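Long-range contacts in flagellar protein (Xanthomonas campestris pv. campestris, PDB 3C12), which is probably required for flagellar hook formation and may act as a scaffold, this chain being the C-terminal, Ig-like and Tudor-like part of the hook-capping protein FlgD: residues G11-V16 with Y104-V109; V41-T46 with L56-S61; T51-L56 with F68-T73; P108-T113 with N122-G127. All blocks are in the same frame, centred on the assembly; numbering follows the deposited sequence.

Interaction 1. Residues G11-V16 with Y104-V109; sequences GHNVLV and YVDAPV
Strand 13-16 runs antiparallel to strand 104-109, their axes 4.5 Å apart at closest approach and their N-to-C directions at 160°. The pair belongs to the part of the chain that is probably the Tudor-like domain, where a strand near the N-terminus meets a long strand that comes 88 residues later. Val14 with Ala107 and Val16 with Val105 are hydrogen-bonded pairs. Asn13 with Pro108 and Leu15 with Asp106 are non-hydrogen-bonded ones. The ladder runs on into the loop, where Val109 N donates to His12 O (2.8 Å) and Gly11 N to Val109 O. The side chains sort onto two faces. On the face of Val14 and Val16, Val14 CG1, anti to its own carbonyl carbon, meets Val109 CG2, and Leu123 of strand 118-123 packs against Val14, Val16 and Val109. On the other face, Leu15 CD1 reaches Asp106 OD2, and Asn13 CB lies near the same carboxylate. Lys30 adds a long, weak ion pair to Asp106. With CG anti to the backbone N (chi1 178°), Asp106 carries its carboxylate toward Asn13; carboxylate and amide are nearly coplanar (27°), and Asn13 ND2 donates at 2.4 Å to the syn lone pair of Asp106 OD1.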
loop_
_atom_site.group_PDB
_atom_site.type_symbol
_atom_site.label_atom_id
_atom_site.label_comp_id
_atom_site.label_asym_id
_atom_site.label_seq_id
_atom_site.Cartn_x
_atom_site.Cartn_y
_atom_site.Cartn_z
ATOM N N GLY A 11 16.946 13.264 8.346
ATOM C CA GLY A 11 17.467 12.820 9.627
ATOM C C GLY A 11 16.462 12.064 10.478
ATOM O O GLY A 11 16.827 11.390 11.439
ATOM N N HIS A 12 15.188 12.173 10.126
ATOM C CA HIS A 12 14.142 11.494 10.872
ATOM C C HIS A 12 13.610 10.278 10.117
ATOM O O HIS A 12 14.112 9.936 9.041
ATOM C CB HIS A 12 13.007 12.473 11.169
ATOM C CG HIS A 12 13.387 13.559 12.130
ATOM N ND1 HIS A 12 12.521 14.565 12.498
ATOM C CD2 HIS A 12 14.533 13.778 12.817
ATOM C CE1 HIS A 12 13.116 15.358 13.371
ATOM N NE2 HIS A 12 14.338 14.901 13.582
ATOM N N ASN A 13 12.605 9.621 10.696
ATOM C CA ASN A 13 11.985 8.445 10.089
ATOM C C ASN A 13 10.564 8.759 9.668
ATOM O O ASN A 13 9.876 9.559 10.297
ATOM C CB ASN A 13 11.994 7.259 11.062
ATOM C CG ASN A 13 13.268 6.441 10.971
ATOM O OD1 ASN A 13 14.371 6.975 11.041
ATOM N ND2 ASN A 13 13.120 5.136 10.812
ATOM N N VAL A 14 10.132 8.134 8.587
ATOM C CA VAL A 14 8.791 8.361 8.086
ATOM C C VAL A 14 8.095 7.051 7.786
ATOM O O VAL A 14 8.727 6.000 7.658
ATOM C CB VAL A 14 8.805 9.209 6.791
ATOM C CG1 VAL A 14 9.363 10.588 7.081
ATOM C CG2 VAL A 14 9.629 8.512 5.715
ATOM N N LEU A 15 6.776 7.128 7.692
ATOM C CA LEU A 15 5.967 5.973 7.380
ATOM C C LEU A 15 5.340 6.240 6.038
ATOM O O LEU A 15 4.588 7.194 5.871
ATOM C CB LEU A 15 4.883 5.762 8.437
ATOM C CG LEU A 15 5.250 4.846 9.607
ATOM C CD1 LEU A 15 6.522 5.330 10.270
ATOM C CD2 LEU A 15 4.109 4.820 10.598
ATOM N N VAL A 16 5.673 5.398 5.074
ATOM C CA VAL A 16 5.139 5.534 3.736
ATOM C C VAL A 16 4.563 4.208 3.271
ATOM O O VAL A 16 5.014 3.141 3.682
ATOM C CB VAL A 16 6.237 5.975 2.748
ATOM C CG1 VAL A 16 6.724 7.362 3.102
ATOM C CG2 VAL A 16 7.393 4.993 2.790
ATOM N N TYR A 104 2.438 -0.053 5.605
ATOM C CA TYR A 104 3.165 1.209 5.683
ATOM C C TYR A 104 4.501 0.899 6.300
ATOM O O TYR A 104 4.584 0.400 7.419
ATOM C CB TYR A 104 2.421 2.247 6.536
ATOM C CG TYR A 104 1.033 2.550 6.019
ATOM C CD1 TYR A 104 -0.022 1.663 6.254
ATOM C CD2 TYR A 104 0.788 3.673 5.230
ATOM C CE1 TYR A 104 -1.290 1.881 5.708
ATOM C CE2 TYR A 104 -0.479 3.902 4.675
ATOM C CZ TYR A 104 -1.513 2.999 4.916
ATOM O OH TYR A 104 -2.762 3.180 4.344
ATOM N N VAL A 105 5.555 1.191 5.557
ATOM C CA VAL A 105 6.896 0.904 6.023
ATOM C C VAL A 105 7.590 2.089 6.642
ATOM O O VAL A 105 7.459 3.222 6.166
ATOM C CB VAL A 105 7.763 0.397 4.873
ATOM C CG1 VAL A 105 9.155 0.098 5.365
ATOM C CG2 VAL A 105 7.127 -0.822 4.266
ATOM N N ASP A 106 8.331 1.817 7.709
ATOM C CA ASP A 106 9.087 2.861 8.371
ATOM C C ASP A 106 10.502 2.877 7.798
ATOM O O ASP A 106 11.150 1.830 7.698
ATOM C CB ASP A 106 9.144 2.634 9.875
ATOM C CG ASP A 106 9.981 3.692 10.582
ATOM O OD1 ASP A 106 11.234 3.625 10.486
ATOM O OD2 ASP A 106 9.391 4.601 11.208
ATOM N N ALA A 107 10.975 4.067 7.431
ATOM C CA ALA A 107 12.296 4.210 6.845
ATOM C C ALA A 107 12.918 5.545 7.170
ATOM O O ALA A 107 12.224 6.554 7.306
ATOM C CB ALA A 107 12.216 4.056 5.335
ATOM N N PRO A 108 14.251 5.571 7.282
ATOM C CA PRO A 108 14.976 6.800 7.591
ATOM C C PRO A 108 15.122 7.703 6.358
ATOM O O PRO A 108 15.523 7.250 5.282
ATOM C CB PRO A 108 16.306 6.274 8.110
ATOM C CG PRO A 108 16.532 5.086 7.247
ATOM C CD PRO A 108 15.172 4.422 7.205
ATOM N N VAL A 109 14.767 8.975 6.522
ATOM C CA VAL A 109 14.864 9.959 5.445
ATOM C C VAL A 109 16.319 10.393 5.355
ATOM O O VAL A 109 16.725 11.357 6.010
ATOM C CB VAL A 109 14.014 11.201 5.745
ATOM C CG1 VAL A 109 14.136 12.194 4.610
ATOM C CG2 VAL A 109 12.566 10.804 5.966
#

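Interaction 2. Residues V41-T46 with L56-S61; sequences VNFEIT and LSVPAS
Four backbone hydrogen bonds hold strand 41-46 to strand 56-60, two at each hydrogen-bonded pair of this antiparallel hairpin in the Ig-like domain. Between Val41 and Val58 the bonds are reciprocal: Val41 N donates to Val58 O at 2.8 Å, and Val58 N returns one to Val41 O, both in the carbonyl plane. Between Phe43 and Leu56 they differ in quality. Leu56 N meets Phe43 O almost straight, at 170° about the hydrogen, whereas Phe43 N approaches Leu56 O from above the carbonyl plane. Asn42 and Ser57 form the non-hydrogen-bonded pair between them, where the CA hydrogen of Ser57 points to Val41 O and that of Asn42 to Leu56 O (3.1 Å from CA to O). The Asn42 amide swings beside its own backbone N (chi1 -76°), so that ND2 gives a weak bond back to Val41 O and lies against the Ser57 side chain.

The opposite face is apolar. Val41 and Val58 lie side by side and point the same way, with Val41 CG1 4.0 Å from Val58 CB. Phe43 crosses Val58 obliquely, its CE1 touching Val58 CG2, while Leu56 O sits at the edge of the ring. Phe68 and Val66 of strand 64-70, together with Ile87 and Ala89 of strand 83-93, pack against this side. The hairpin is therefore two-faced: main-chain bonds fix its register, Val41, Phe43, Leu56 and Val58 turn toward the interior, with Val41 and Phe43 buried, and Asn42 and Ser57 occupy the more exposed face.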
loop_
_atom_site.group_PDB
_atom_site.type_symbol
_atom_site.label_atom_id
_atom_site.label_comp_id
_atom_site.label_asym_id
_atom_site.label_seq_id
_atom_site.Cartn_x
_atom_site.Cartn_y
_atom_site.Cartn_z
ATOM N N VAL A 41 -3.005 -10.520 12.481
ATOM C CA VAL A 41 -2.597 -10.182 11.138
ATOM C C VAL A 41 -1.319 -10.934 10.827
ATOM O O VAL A 41 -0.401 -10.981 11.639
ATOM C CB VAL A 41 -2.379 -8.667 10.992
ATOM C CG1 VAL A 41 -1.562 -8.158 12.146
ATOM C CG2 VAL A 41 -1.690 -8.363 9.683
ATOM N N ASN A 42 -1.283 -11.553 9.654
ATOM C CA ASN A 42 -0.111 -12.304 9.230
ATOM C C ASN A 42 0.632 -11.575 8.123
ATOM O O ASN A 42 0.080 -11.296 7.059
ATOM C CB ASN A 42 -0.507 -13.707 8.754
ATOM C CG ASN A 42 -0.830 -14.641 9.898
ATOM O OD1 ASN A 42 -1.204 -15.786 9.685
ATOM N ND2 ASN A 42 -0.684 -14.153 11.121
ATOM N N PHE A 43 1.892 -11.260 8.404
ATOM C CA PHE A 43 2.753 -10.569 7.460
ATOM C C PHE A 43 3.656 -11.595 6.804
ATOM O O PHE A 43 4.413 -12.282 7.472
ATOM C CB PHE A 43 3.590 -9.509 8.180
ATOM C CG PHE A 43 2.770 -8.524 8.962
ATOM C CD1 PHE A 43 2.250 -8.864 10.203
ATOM C CD2 PHE A 43 2.496 -7.266 8.447
ATOM C CE1 PHE A 43 1.471 -7.966 10.918
ATOM C CE2 PHE A 43 1.716 -6.362 9.155
ATOM C CZ PHE A 43 1.203 -6.714 10.392
ATOM N N GLU A 44 3.560 -11.703 5.488
ATOM C CA GLU A 44 4.360 -12.654 4.745
ATOM C C GLU A 44 5.429 -11.960 3.907
ATOM O O GLU A 44 5.128 -11.078 3.110
ATOM C CB GLU A 44 3.452 -13.475 3.839
ATOM C CG GLU A 44 4.185 -14.417 2.914
ATOM C CD GLU A 44 3.278 -14.983 1.849
ATOM O OE1 GLU A 44 2.702 -14.181 1.080
ATOM O OE2 GLU A 44 3.140 -16.222 1.780
ATOM N N ILE A 45 6.678 -12.373 4.091
ATOM C CA ILE A 45 7.796 -11.801 3.352
ATOM C C ILE A 45 8.223 -12.704 2.194
ATOM O O ILE A 45 8.559 -13.863 2.403
ATOM C CB ILE A 45 9.006 -11.566 4.293
ATOM C CG1 ILE A 45 8.790 -10.296 5.108
ATOM C CG2 ILE A 45 10.289 -11.450 3.490
ATOM C CD1 ILE A 45 7.540 -10.303 5.915
ATOM N N THR A 46 8.201 -12.177 0.975
ATOM C CA THR A 46 8.609 -12.954 -0.191
ATOM C C THR A 46 9.834 -12.317 -0.846
ATOM O O THR A 46 10.166 -11.164 -0.565
ATOM C CB THR A 46 7.476 -13.064 -1.217
ATOM O OG1 THR A 46 7.034 -11.755 -1.584
ATOM C CG2 THR A 46 6.314 -13.840 -0.637
ATOM N N LEU A 56 5.174 -13.615 9.722
ATOM C CA LEU A 56 4.993 -13.097 11.067
ATOM C C LEU A 56 3.507 -13.031 11.361
ATOM O O LEU A 56 2.692 -12.894 10.450
ATOM C CB LEU A 56 5.595 -11.694 11.177
ATOM C CG LEU A 56 7.063 -11.516 10.782
ATOM C CD1 LEU A 56 7.370 -10.048 10.532
ATOM C CD2 LEU A 56 7.956 -12.082 11.874
ATOM N N SER A 57 3.156 -13.135 12.635
ATOM C CA SER A 57 1.760 -13.070 13.036
ATOM C C SER A 57 1.681 -12.170 14.242
ATOM O O SER A 57 2.522 -12.256 15.125
ATOM C CB SER A 57 1.241 -14.464 13.386
ATOM O OG SER A 57 1.411 -15.349 12.292
ATOM N N VAL A 58 0.689 -11.290 14.276
ATOM C CA VAL A 58 0.536 -10.374 15.407
ATOM C C VAL A 58 -0.920 -10.255 15.808
ATOM O O VAL A 58 -1.790 -10.065 14.956
ATOM C CB VAL A 58 1.052 -8.941 15.077
ATOM C CG1 VAL A 58 0.881 -8.029 16.280
ATOM C CG2 VAL A 58 2.501 -8.990 14.672
ATOM N N PRO A 59 -1.206 -10.365 17.115
ATOM C CA PRO A 59 -2.583 -10.255 17.597
ATOM C C PRO A 59 -3.051 -8.802 17.511
ATOM O O PRO A 59 -2.235 -7.878 17.448
ATOM C CB PRO A 59 -2.484 -10.762 19.031
ATOM C CG PRO A 59 -1.134 -10.296 19.440
ATOM C CD PRO A 59 -0.280 -10.623 18.232
ATOM N N ALA A 60 -4.366 -8.613 17.490
ATOM C CA ALA A 60 -4.953 -7.285 17.412
ATOM C C ALA A 60 -6.095 -7.140 18.413
ATOM O O ALA A 60 -7.229 -7.543 18.152
ATOM C CB ALA A 60 -5.458 -7.016 16.001
ATOM N N SER A 61 -5.769 -6.567 19.564
ATOM C CA SER A 61 -6.727 -6.326 20.633
ATOM C C SER A 61 -8.094 -5.916 20.083
ATOM O O SER A 61 -9.138 -6.356 20.576
ATOM C CB SER A 61 -6.177 -5.234 21.556
ATOM O OG SER A 61 -5.650 -4.141 20.809
#

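Interaction 3. Residues T51-L56 with F68-T73; sequences TFVKQL and FAWDGT
Lys54 leaves strand 52-56 at a classic beta bulge, in which it and Val53 both face Ile45, and reaches to the loop that follows strand 64-70 in the Ig-like domain. The two strands run roughly antiparallel with axes 8.4 Å apart; no backbone hydrogen bonds join these segments, and side chains of 51-56 reach across to side chains and carbonyl oxygens of 68-73. CG stands anti to the backbone N (chi1 -162°) and the chain beyond it is extended. Lys54 CB passes 3.5 Å from Thr73 O. CG runs on beside the same carbonyl oxygen, and CD comes closest to it while also lying at the edge of the Trp70 indole, near NE1. At the tip, NZ forms a long salt bridge to the Asp71 carboxylate, with weak hydrogen bonds to both its oxygens and another to Thr73 OG1. On either side of the lysine the packing is apolar: Val53 CG1 meets Trp70 CZ2, and Leu56 CD1 lies 4.1 Å from Trp70 CB. The loop is itself well tied. Asp71 OD1 accepts from Thr73 N, making an Asx turn, and from Thr73 OG1. Gly72 CA rests over the centre of one indole face, and Trp70 NE1 donates in its ring plane to Thr73 O at 2.6 Å.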
loop_
_atom_site.group_PDB
_atom_site.type_symbol
_atom_site.label_atom_id
_atom_site.label_comp_id
_atom_site.label_asym_id
_atom_site.label_seq_id
_atom_site.Cartn_x
_atom_site.Cartn_y
_atom_site.Cartn_z
ATOM N N THR A 51 9.344 -16.134 -3.885
ATOM C CA THR A 51 9.550 -17.284 -3.005
ATOM C C THR A 51 9.289 -16.912 -1.551
ATOM O O THR A 51 9.608 -15.804 -1.106
ATOM C CB THR A 51 11.006 -17.816 -3.100
ATOM O OG1 THR A 51 11.269 -18.275 -4.434
ATOM C CG2 THR A 51 11.228 -18.952 -2.110
ATOM N N PHE A 52 8.711 -17.851 -0.812
ATOM C CA PHE A 52 8.435 -17.631 0.590
ATOM C C PHE A 52 9.755 -17.419 1.321
ATOM O O PHE A 52 10.741 -18.104 1.052
ATOM C CB PHE A 52 7.724 -18.843 1.194
ATOM C CG PHE A 52 7.434 -18.692 2.665
ATOM C CD1 PHE A 52 6.277 -18.039 3.099
ATOM C CD2 PHE A 52 8.349 -19.141 3.618
ATOM C CE1 PHE A 52 6.044 -17.832 4.449
ATOM C CE2 PHE A 52 8.120 -18.934 4.973
ATOM C CZ PHE A 52 6.966 -18.278 5.388
ATOM N N VAL A 53 9.768 -16.463 2.238
ATOM C CA VAL A 53 10.959 -16.183 3.029
ATOM C C VAL A 53 10.637 -16.411 4.505
ATOM O O VAL A 53 11.221 -17.282 5.151
ATOM C CB VAL A 53 11.448 -14.740 2.826
ATOM C CG1 VAL A 53 12.550 -14.412 3.831
ATOM C CG2 VAL A 53 11.950 -14.572 1.412
ATOM N N LYS A 54 9.710 -15.621 5.041
ATOM C CA LYS A 54 9.305 -15.771 6.428
ATOM C C LYS A 54 7.893 -15.252 6.604
ATOM O O LYS A 54 7.362 -14.556 5.740
ATOM C CB LYS A 54 10.248 -15.020 7.372
ATOM C CG LYS A 54 10.111 -15.502 8.809
ATOM C CD LYS A 54 11.183 -14.929 9.723
ATOM C CE LYS A 54 11.311 -15.738 11.017
ATOM N NZ LYS A 54 12.233 -15.121 12.018
ATOM N N GLN A 55 7.290 -15.594 7.736
ATOM C CA GLN A 55 5.932 -15.167 8.030
ATOM C C GLN A 55 5.810 -14.753 9.494
ATOM O O GLN A 55 6.290 -15.438 10.394
ATOM C CB GLN A 55 4.965 -16.305 7.718
ATOM C CG GLN A 55 3.613 -15.855 7.202
ATOM C CD GLN A 55 2.485 -16.375 8.059
ATOM O OE1 GLN A 55 1.386 -16.624 7.574
ATOM N NE2 GLN A 55 2.751 -16.532 9.350
ATOM N N LEU A 56 5.174 -13.615 9.722
ATOM C CA LEU A 56 4.993 -13.097 11.067
ATOM C C LEU A 56 3.507 -13.031 11.361
ATOM O O LEU A 56 2.692 -12.894 10.450
ATOM C CB LEU A 56 5.595 -11.694 11.177
ATOM C CG LEU A 56 7.063 -11.516 10.782
ATOM C CD1 LEU A 56 7.370 -10.048 10.532
ATOM C CD2 LEU A 56 7.956 -12.082 11.874
ATOM N N PHE A 68 4.609 -4.272 12.972
ATOM C CA PHE A 68 5.252 -5.517 12.572
ATOM C C PHE A 68 6.754 -5.289 12.525
ATOM O O PHE A 68 7.210 -4.155 12.381
ATOM C CB PHE A 68 4.744 -5.975 11.197
ATOM C CG PHE A 68 5.253 -5.153 10.040
ATOM C CD1 PHE A 68 6.560 -5.290 9.591
ATOM C CD2 PHE A 68 4.422 -4.241 9.403
ATOM C CE1 PHE A 68 7.028 -4.535 8.530
ATOM C CE2 PHE A 68 4.884 -3.483 8.341
ATOM C CZ PHE A 68 6.190 -3.630 7.905
ATOM N N ALA A 69 7.522 -6.364 12.648
ATOM C CA ALA A 69 8.972 -6.260 12.614
ATOM C C ALA A 69 9.616 -7.553 12.141
ATOM O O ALA A 69 9.376 -8.621 12.701
ATOM C CB ALA A 69 9.501 -5.886 13.989
ATOM N N TRP A 70 10.430 -7.451 11.096
ATOM C CA TRP A 70 11.122 -8.608 10.561
ATOM C C TRP A 70 12.589 -8.472 10.924
ATOM O O TRP A 70 13.192 -7.422 10.707
ATOM C CB TRP A 70 10.952 -8.691 9.041
ATOM C CG TRP A 70 11.673 -9.850 8.432
ATOM C CD1 TRP A 70 11.767 -11.113 8.940
ATOM C CD2 TRP A 70 12.397 -9.861 7.196
ATOM N NE1 TRP A 70 12.506 -11.908 8.100
ATOM C CE2 TRP A 70 12.905 -11.165 7.021
ATOM C CE3 TRP A 70 12.667 -8.896 6.220
ATOM C CZ2 TRP A 70 13.668 -11.530 5.909
ATOM C CZ3 TRP A 70 13.427 -9.260 5.113
ATOM C CH2 TRP A 70 13.917 -10.566 4.968
ATOM N N ASP A 71 13.148 -9.537 11.494
ATOM C CA ASP A 71 14.544 -9.561 11.908
ATOM C C ASP A 71 15.506 -9.815 10.751
ATOM O O ASP A 71 16.715 -9.874 10.945
ATOM C CB ASP A 71 14.752 -10.623 12.988
ATOM C CG ASP A 71 14.094 -11.930 12.644
ATOM O OD1 ASP A 71 14.076 -12.278 11.449
ATOM O OD2 ASP A 71 13.600 -12.610 13.564
ATOM N N GLY A 72 14.974 -9.974 9.547
ATOM C CA GLY A 72 15.834 -10.192 8.399
ATOM C C GLY A 72 16.290 -11.621 8.194
ATOM O O GLY A 72 17.268 -11.881 7.488
ATOM N N THR A 73 15.586 -12.557 8.816
ATOM C CA THR A 73 15.920 -13.970 8.676
ATOM C C THR A 73 14.734 -14.731 8.097
ATOM O O THR A 73 13.590 -14.284 8.215
ATOM C CB THR A 73 16.301 -14.586 10.034
ATOM O OG1 THR A 73 15.313 -14.241 11.009
ATOM C CG2 THR A 73 17.654 -14.072 10.487
#

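Interaction 4. Residues P108-T113 with N122-G127; sequences PVDSVT and NLTGLG
Asn122 gives up more surface to this contact than any other residue in it, followed by Thr124 and Pro108; together they link strand 108-113 to the end of strand 118-123 in an antiparallel hairpin of the Tudor-like part of the chain. Asn122 uses both main chain and side chain. Its N donates to Ser111 O at 2.7 Å, in the carbonyl plane, while its O faces the N-H groups of both Asp110 and Ser111, each bond weak. Two residues facing one make this a classic beta bulge, which shifts the register by one after the non-hydrogen-bonded pair Val109 with Leu123. The amide, its CG anti to the carbonyl carbon (chi1 -53°), lies alongside the bulged strand. Asn122 ND2 donates to Ser111 OG at 2.6 Å. A longer bond runs from Asn122 ND2 to Thr113 OG1 at 3.3 Å. Both hydroxyls lie near the amide plane, so the two bonds fix the rotation of the group.

At the other end Thr124 grips Pro108 twice through one oxygen. Thr124 N meets Pro108 O nearly along the C=O axis at 3.0 Å, and Thr124 OG1 donates to the same atom from above the carbonyl plane. The threonine also crosses the proline ring, its CB 3.3 Å from Pro108 CG, and OG1 touches Asp110 CB. On the face of Val109, Leu123 CD2 reaches Val109 CG2 at 4.0 Å. Leu123 also packs on Val14 and Val16 of strand 13-17, and strand 127-130 adds Thr128 touching Asn122 and Ser129 touching Leu123.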
loop_
_atom_site.group_PDB
_atom_site.type_symbol
_atom_site.label_atom_id
_atom_site.label_comp_id
_atom_site.label_asym_id
_atom_site.label_seq_id
_atom_site.Cartn_x
_atom_site.Cartn_y
_atom_site.Cartn_z
ATOM N N PRO A 108 14.251 5.571 7.282
ATOM C CA PRO A 108 14.976 6.800 7.591
ATOM C C PRO A 108 15.122 7.703 6.358
ATOM O O PRO A 108 15.523 7.250 5.282
ATOM C CB PRO A 108 16.306 6.274 8.110
ATOM C CG PRO A 108 16.532 5.086 7.247
ATOM C CD PRO A 108 15.172 4.422 7.205
ATOM N N VAL A 109 14.767 8.975 6.522
ATOM C CA VAL A 109 14.864 9.959 5.445
ATOM C C VAL A 109 16.319 10.393 5.355
ATOM O O VAL A 109 16.725 11.357 6.010
ATOM C CB VAL A 109 14.014 11.201 5.745
ATOM C CG1 VAL A 109 14.136 12.194 4.610
ATOM C CG2 VAL A 109 12.566 10.804 5.966
ATOM N N ASP A 110 17.099 9.675 4.549
ATOM C CA ASP A 110 18.515 9.964 4.396
ATOM C C ASP A 110 18.775 11.386 3.922
ATOM O O ASP A 110 19.727 12.037 4.368
ATOM C CB ASP A 110 19.165 8.977 3.429
ATOM C CG ASP A 110 20.652 9.248 3.236
ATOM O OD1 ASP A 110 21.410 9.176 4.234
ATOM O OD2 ASP A 110 21.059 9.546 2.087
ATOM N N SER A 111 17.932 11.870 3.017
ATOM C CA SER A 111 18.088 13.223 2.504
ATOM C C SER A 111 16.892 13.621 1.668
ATOM O O SER A 111 16.023 12.804 1.362
ATOM C CB SER A 111 19.351 13.327 1.651
ATOM O OG SER A 111 19.243 12.519 0.492
ATOM N N VAL A 112 16.856 14.890 1.296
ATOM C CA VAL A 112 15.767 15.401 0.485
ATOM C C VAL A 112 16.327 16.072 -0.759
ATOM O O VAL A 112 17.355 16.753 -0.708
ATOM C CB VAL A 112 14.906 16.416 1.282
ATOM C CG1 VAL A 112 14.108 17.296 0.332
ATOM C CG2 VAL A 112 13.964 15.670 2.205
ATOM N N THR A 113 15.655 15.855 -1.881
ATOM C CA THR A 113 16.070 16.458 -3.129
ATOM C C THR A 113 14.927 17.246 -3.736
ATOM O O THR A 113 13.768 16.833 -3.706
ATOM C CB THR A 113 16.552 15.408 -4.142
ATOM O OG1 THR A 113 17.820 14.881 -3.721
ATOM C CG2 THR A 113 16.691 16.034 -5.519
ATOM N N ASN A 122 14.734 10.822 -0.033
ATOM C CA ASN A 122 15.603 9.717 -0.384
ATOM C C ASN A 122 15.617 8.830 0.838
ATOM O O ASN A 122 16.327 9.088 1.814
ATOM C CB ASN A 122 16.988 10.252 -0.733
ATOM C CG ASN A 122 16.918 11.340 -1.784
ATOM O OD1 ASN A 122 16.346 11.141 -2.858
ATOM N ND2 ASN A 122 17.479 12.508 -1.472
ATOM N N LEU A 123 14.778 7.804 0.775
ATOM C CA LEU A 123 14.608 6.854 1.858
ATOM C C LEU A 123 15.654 5.758 1.814
ATOM O O LEU A 123 15.823 5.080 0.800
ATOM C CB LEU A 123 13.208 6.263 1.780
ATOM C CG LEU A 123 12.121 7.332 1.673
ATOM C CD1 LEU A 123 10.788 6.652 1.470
ATOM C CD2 LEU A 123 12.100 8.209 2.929
ATOM N N THR A 124 16.359 5.598 2.927
ATOM C CA THR A 124 17.410 4.606 3.039
ATOM C C THR A 124 16.864 3.196 2.877
ATOM O O THR A 124 15.982 2.771 3.626
ATOM C CB THR A 124 18.113 4.713 4.388
ATOM O OG1 THR A 124 18.457 6.085 4.631
ATOM C CG2 THR A 124 19.376 3.867 4.394
ATOM N N GLY A 125 17.402 2.489 1.886
ATOM C CA GLY A 125 16.981 1.135 1.603
ATOM C C GLY A 125 15.855 1.038 0.584
ATOM O O GLY A 125 15.967 0.318 -0.416
ATOM N N LEU A 126 14.767 1.765 0.836
ATOM C CA LEU A 126 13.604 1.744 -0.038
ATOM C C LEU A 126 13.833 2.467 -1.336
ATOM O O LEU A 126 13.525 1.947 -2.400
ATOM C CB LEU A 126 12.399 2.360 0.661
ATOM C CG LEU A 126 11.823 1.524 1.796
ATOM C CD1 LEU A 126 10.709 2.282 2.482
ATOM C CD2 LEU A 126 11.312 0.212 1.238
ATOM N N GLY A 127 14.363 3.677 -1.249
ATOM C CA GLY A 127 14.596 4.441 -2.452
ATOM C C GLY A 127 13.968 5.821 -2.420
ATOM O O GLY A 127 14.119 6.582 -1.460
#

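Overall arrangement
The four contacts fall into two pairs. Interactions 1 and 4 share Pro108 and Val109 on the long strand 98-115, their centres 8 Å apart, and Val105 and Ala107 of interaction 1 pack on Leu126 of interaction 4. Interactions 2 and 3 share Leu56 on strand 52-60, and Ile45 probably bonds to the Val53-Lys54 bulge. Between the pairs Tyr104 touches Phe68. Interaction 1 is the most buried, with seven of twelve touching residues enclosed; interactions 3 and 4 have two each and lie nearer the surface. Interactions 1, 2 and 4 rely on backbone ladders, reinforced in 1 and 4 by asparagine side chains, whereas interaction 3, spanning strands not paired with each other, depends on side chains and a salt bridge.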